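Local structure of putative O-GlcNAcase nagJ (Clostridium perfringens, 6PV5) at residues W511-A516 and S521-N526. The protein probably removes N-acetylhexosamines from glycans as a family 84 glycoside hydrolase, of which this chain holds the N-terminal, catalytic and post-catalytic parts. Residues are numbered along the deposited sequence; the frame is centred on the assembly and turned at random.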
ATOM      1  N   TRP A 511     -23.311 -22.696  17.172  1.00 34.76           N
ATOM      2  CA  TRP A 511     -24.063 -23.720  16.463  1.00 36.37           C
ATOM      3  C   TRP A 511     -23.860 -25.100  17.075  1.00 40.01           C
ATOM      4  O   TRP A 511     -24.774 -25.920  17.019  1.00 36.32           O
ATOM      5  CB  TRP A 511     -23.807 -23.729  14.953  1.00 33.51           C
ATOM      6  CG  TRP A 511     -24.466 -22.593  14.230  1.00 34.96           C
ATOM      7  CD1 TRP A 511     -23.867 -21.707  13.375  1.00 32.15           C
ATOM      8  CD2 TRP A 511     -25.853 -22.213  14.298  1.00 36.21           C
ATOM      9  NE1 TRP A 511     -24.788 -20.812  12.897  1.00 34.15           N
ATOM     10  CE2 TRP A 511     -26.012 -21.089  13.452  1.00 37.17           C
ATOM     11  CE3 TRP A 511     -26.978 -22.707  14.982  1.00 38.70           C
ATOM     12  CZ2 TRP A 511     -27.248 -20.458  13.283  1.00 39.31           C
ATOM     13  CZ3 TRP A 511     -28.195 -22.073  14.829  1.00 39.22           C
ATOM     14  CH2 TRP A 511     -28.325 -20.964  13.983  1.00 40.11           C
ATOM     15  N   GLU A 512     -22.665 -25.352  17.621  1.00 41.27           N
ATOM     16  CA  GLU A 512     -22.362 -26.624  18.256  1.00 47.65           C
ATOM     17  C   GLU A 512     -23.204 -26.768  19.525  1.00 44.36           C
ATOM     18  O   GLU A 512     -23.792 -27.815  19.762  1.00 43.03           O
ATOM     19  CB  GLU A 512     -20.873 -26.707  18.615  1.00 57.26           C
ATOM     20  CG  GLU A 512     -19.962 -26.942  17.424  1.00 63.29           C
ATOM     21  CD  GLU A 512     -19.740 -28.397  17.056  1.00 72.20           C
ATOM     22  OE1 GLU A 512     -19.340 -29.179  17.951  1.00 73.84           O
ATOM     23  OE2 GLU A 512     -19.952 -28.746  15.870  1.00 78.42           O
ATOM     24  N   LYS A 513     -23.267 -25.700  20.329  1.00 45.29           N
ATOM     25  CA  LYS A 513     -24.053 -25.682  21.556  1.00 45.80           C
ATOM     26  C   LYS A 513     -25.546 -25.795  21.253  1.00 46.60           C
ATOM     27  O   LYS A 513     -26.291 -26.439  21.989  1.00 46.98           O
ATOM     28  CB  LYS A 513     -23.759 -24.409  22.350  1.00 44.59           C
ATOM     29  CG  LYS A 513     -22.366 -24.382  22.955  1.00 44.53           C
ATOM     30  CD  LYS A 513     -22.023 -23.099  23.678  1.00 52.30           C
ATOM     31  CE  LYS A 513     -20.551 -23.056  24.040  1.00 53.48           C
ATOM     32  NZ  LYS A 513     -20.233 -21.888  24.891  1.00 62.09           N
ATOM     33  N   TRP A 514     -25.971 -25.145  20.169  1.00 46.64           N
ATOM     34  CA  TRP A 514     -27.367 -25.123  19.782  1.00 44.55           C
ATOM     35  C   TRP A 514     -27.797 -26.543  19.450  1.00 46.13           C
ATOM     36  O   TRP A 514     -28.811 -26.992  19.952  1.00 48.51           O
ATOM     37  CB  TRP A 514     -27.574 -24.177  18.600  1.00 40.52           C
ATOM     38  CG  TRP A 514     -28.965 -24.154  18.050  1.00 39.41           C
ATOM     39  CD1 TRP A 514     -29.448 -24.849  16.977  1.00 38.50           C
ATOM     40  CD2 TRP A 514     -30.055 -23.356  18.539  1.00 35.24           C
ATOM     41  NE1 TRP A 514     -30.759 -24.523  16.759  1.00 39.52           N
ATOM     42  CE2 TRP A 514     -31.165 -23.628  17.713  1.00 37.22           C
ATOM     43  CE3 TRP A 514     -30.191 -22.441  19.588  1.00 34.75           C
ATOM     44  CZ2 TRP A 514     -32.405 -23.017  17.910  1.00 38.20           C
ATOM     45  CZ3 TRP A 514     -31.408 -21.821  19.771  1.00 37.41           C
ATOM     46  CH2 TRP A 514     -32.503 -22.113  18.946  1.00 37.02           C
ATOM     47  N   GLU A 515     -26.997 -27.253  18.644  1.00 45.94           N
ATOM     48  CA  GLU A 515     -27.343 -28.608  18.237  1.00 53.32           C
ATOM     49  C   GLU A 515     -27.408 -29.552  19.442  1.00 55.47           C
ATOM     50  O   GLU A 515     -28.066 -30.584  19.367  1.00 60.54           O
ATOM     51  CB  GLU A 515     -26.401 -29.140  17.152  1.00 59.01           C
ATOM     52  CG  GLU A 515     -26.447 -28.353  15.851  1.00 59.14           C
ATOM     53  CD  GLU A 515     -27.731 -28.427  15.042  1.00 67.33           C
ATOM     54  OE1 GLU A 515     -28.546 -29.337  15.294  1.00 71.67           O
ATOM     55  OE2 GLU A 515     -27.911 -27.574  14.145  1.00 73.14           O
ATOM     56  N   ALA A 516     -26.755 -29.174  20.551  1.00 56.19           N
ATOM     57  CA  ALA A 516     -26.671 -29.985  21.756  1.00 52.43           C
ATOM     58  C   ALA A 516     -27.663 -29.514  22.829  1.00 56.98           C
ATOM     59  O   ALA A 516     -27.710 -30.079  23.922  1.00 52.50           O
ATOM     60  CB  ALA A 516     -25.249 -29.975  22.266  1.00 48.15           C
ATOM     61  N   SER A 521     -26.493 -18.150  25.994  1.00 42.64           N
ATOM     62  CA  SER A 521     -26.751 -16.791  26.447  1.00 44.37           C
ATOM     63  C   SER A 521     -25.546 -15.885  26.242  1.00 39.60           C
ATOM     64  O   SER A 521     -25.712 -14.752  25.810  1.00 41.23           O
ATOM     65  CB  SER A 521     -27.186 -16.757  27.890  1.00 43.33           C
ATOM     66  OG  SER A 521     -28.168 -17.752  28.109  1.00 52.10           O
ATOM     67  N   LEU A 522     -24.359 -16.371  26.608  1.00 37.05           N
ATOM     68  CA  LEU A 522     -23.147 -15.576  26.502  1.00 37.60           C
ATOM     69  C   LEU A 522     -22.861 -15.233  25.034  1.00 34.91           C
ATOM     70  O   LEU A 522     -22.493 -14.108  24.727  1.00 40.47           O
ATOM     71  CB  LEU A 522     -21.996 -16.362  27.138  1.00 41.44           C
ATOM     72  CG  LEU A 522     -20.604 -15.801  26.862  1.00 50.34           C
ATOM     73  CD1 LEU A 522     -20.387 -14.473  27.585  1.00 54.02           C
ATOM     74  CD2 LEU A 522     -19.520 -16.804  27.225  1.00 56.35           C
ATOM     75  N   GLU A 523     -23.047 -16.200  24.132  1.00 34.98           N
ATOM     76  CA  GLU A 523     -22.835 -16.014  22.703  1.00 36.32           C
ATOM     77  C   GLU A 523     -23.877 -15.065  22.125  1.00 33.87           C
ATOM     78  O   GLU A 523     -23.528 -14.146  21.392  1.00 33.49           O
ATOM     79  CB  GLU A 523     -22.937 -17.345  21.957  1.00 38.50           C
ATOM     80  CG  GLU A 523     -21.694 -18.199  22.077  1.00 48.42           C
ATOM     81  CD  GLU A 523     -21.632 -19.101  23.302  1.00 55.28           C
ATOM     82  OE1 GLU A 523     -22.545 -19.019  24.167  1.00 54.56           O
ATOM     83  OE2 GLU A 523     -20.676 -19.894  23.379  1.00 55.99           O
ATOM     84  N   LEU A 524     -25.154 -15.279  22.471  1.00 31.69           N
ATOM     85  CA  LEU A 524     -26.217 -14.393  22.016  1.00 36.43           C
ATOM     86  C   LEU A 524     -25.945 -12.962  22.475  1.00 37.72           C
ATOM     87  O   LEU A 524     -26.094 -12.005  21.707  1.00 36.67           O
ATOM     88  CB  LEU A 524     -27.575 -14.900  22.524  1.00 35.17           C
ATOM     89  CG  LEU A 524     -28.125 -16.115  21.774  1.00 39.15           C
ATOM     90  CD1 LEU A 524     -29.626 -16.249  22.018  1.00 39.37           C
ATOM     91  CD2 LEU A 524     -27.839 -16.003  20.278  1.00 34.05           C
ATOM     92  N   SER A 525     -25.528 -12.838  23.737  1.00 34.29           N
ATOM     93  CA  SER A 525     -25.154 -11.556  24.308  1.00 37.30           C
ATOM     94  C   SER A 525     -24.004 -10.932  23.520  1.00 36.13           C
ATOM     95  O   SER A 525     -24.056  -9.753  23.211  1.00 35.89           O
ATOM     96  CB  SER A 525     -24.804 -11.709  25.772  1.00 41.28           C
ATOM     97  OG  SER A 525     -24.571 -10.437  26.360  1.00 47.04           O
ATOM     98  N   ASN A 526     -22.976 -11.733  23.196  1.00 36.98           N
ATOM     99  CA  ASN A 526     -21.803 -11.264  22.473  1.00 36.97           C
ATOM    100  C   ASN A 526     -22.219 -10.793  21.083  1.00 34.32           C
ATOM    101  O   ASN A 526     -21.848  -9.701  20.672  1.00 30.71           O
ATOM    102  CB  ASN A 526     -20.754 -12.373  22.327  1.00 44.16           C
ATOM    103  CG  ASN A 526     -19.885 -12.527  23.555  1.00 51.52           C
ATOM    104  OD1 ASN A 526     -19.775 -11.606  24.367  1.00 57.96           O
ATOM    105  ND2 ASN A 526     -19.242 -13.676  23.687  1.00 56.02           N
TER
HETATM  106  O   HOH W   1     -21.843 -20.857  26.473  1.00 57.16           O
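A helical hairpin in the hyaluronidase post-catalytic-like region is bridged near its turn by one ion pair, Lys513 with Glu523. Helices 501-515 and 521-544 form the two arms. Here the backbones stand well apart, with 9.8 Å between Lys513 CA and Glu523 CA, so long side chains must span the gap. Lys513 stretches straight across past its CG. The Glu523 chain bends at its second torsion (chi2 86°) and meets the lysine at about a right angle. The salt bridge is also a hydrogen bond, 2.5 Å from Lys513 NZ to Glu523 OE2. The bond enters at the syn lone pair of Glu523 OE2, toward the OE1 side of the carboxylate. A water closes a small ring: it accepts from Lys513 NZ at 2.5 Å and donates to Glu523 OE1 at 3.0 Å. The ammonium thus reaches one carboxylate oxygen directly and the other through water. Glu523 is buried: its side chain touches Thr506 and Leu510 of helix 501-515, and its OE2 takes a weak hydrogen bond from Ser509 OG. Ile520 in the turn touches Lys513 and Trp514. Helix 548-579 packs against both arms of the hairpin, through Leu575, Ile578 and Val579 at Trp514 and Gln576 at Leu524.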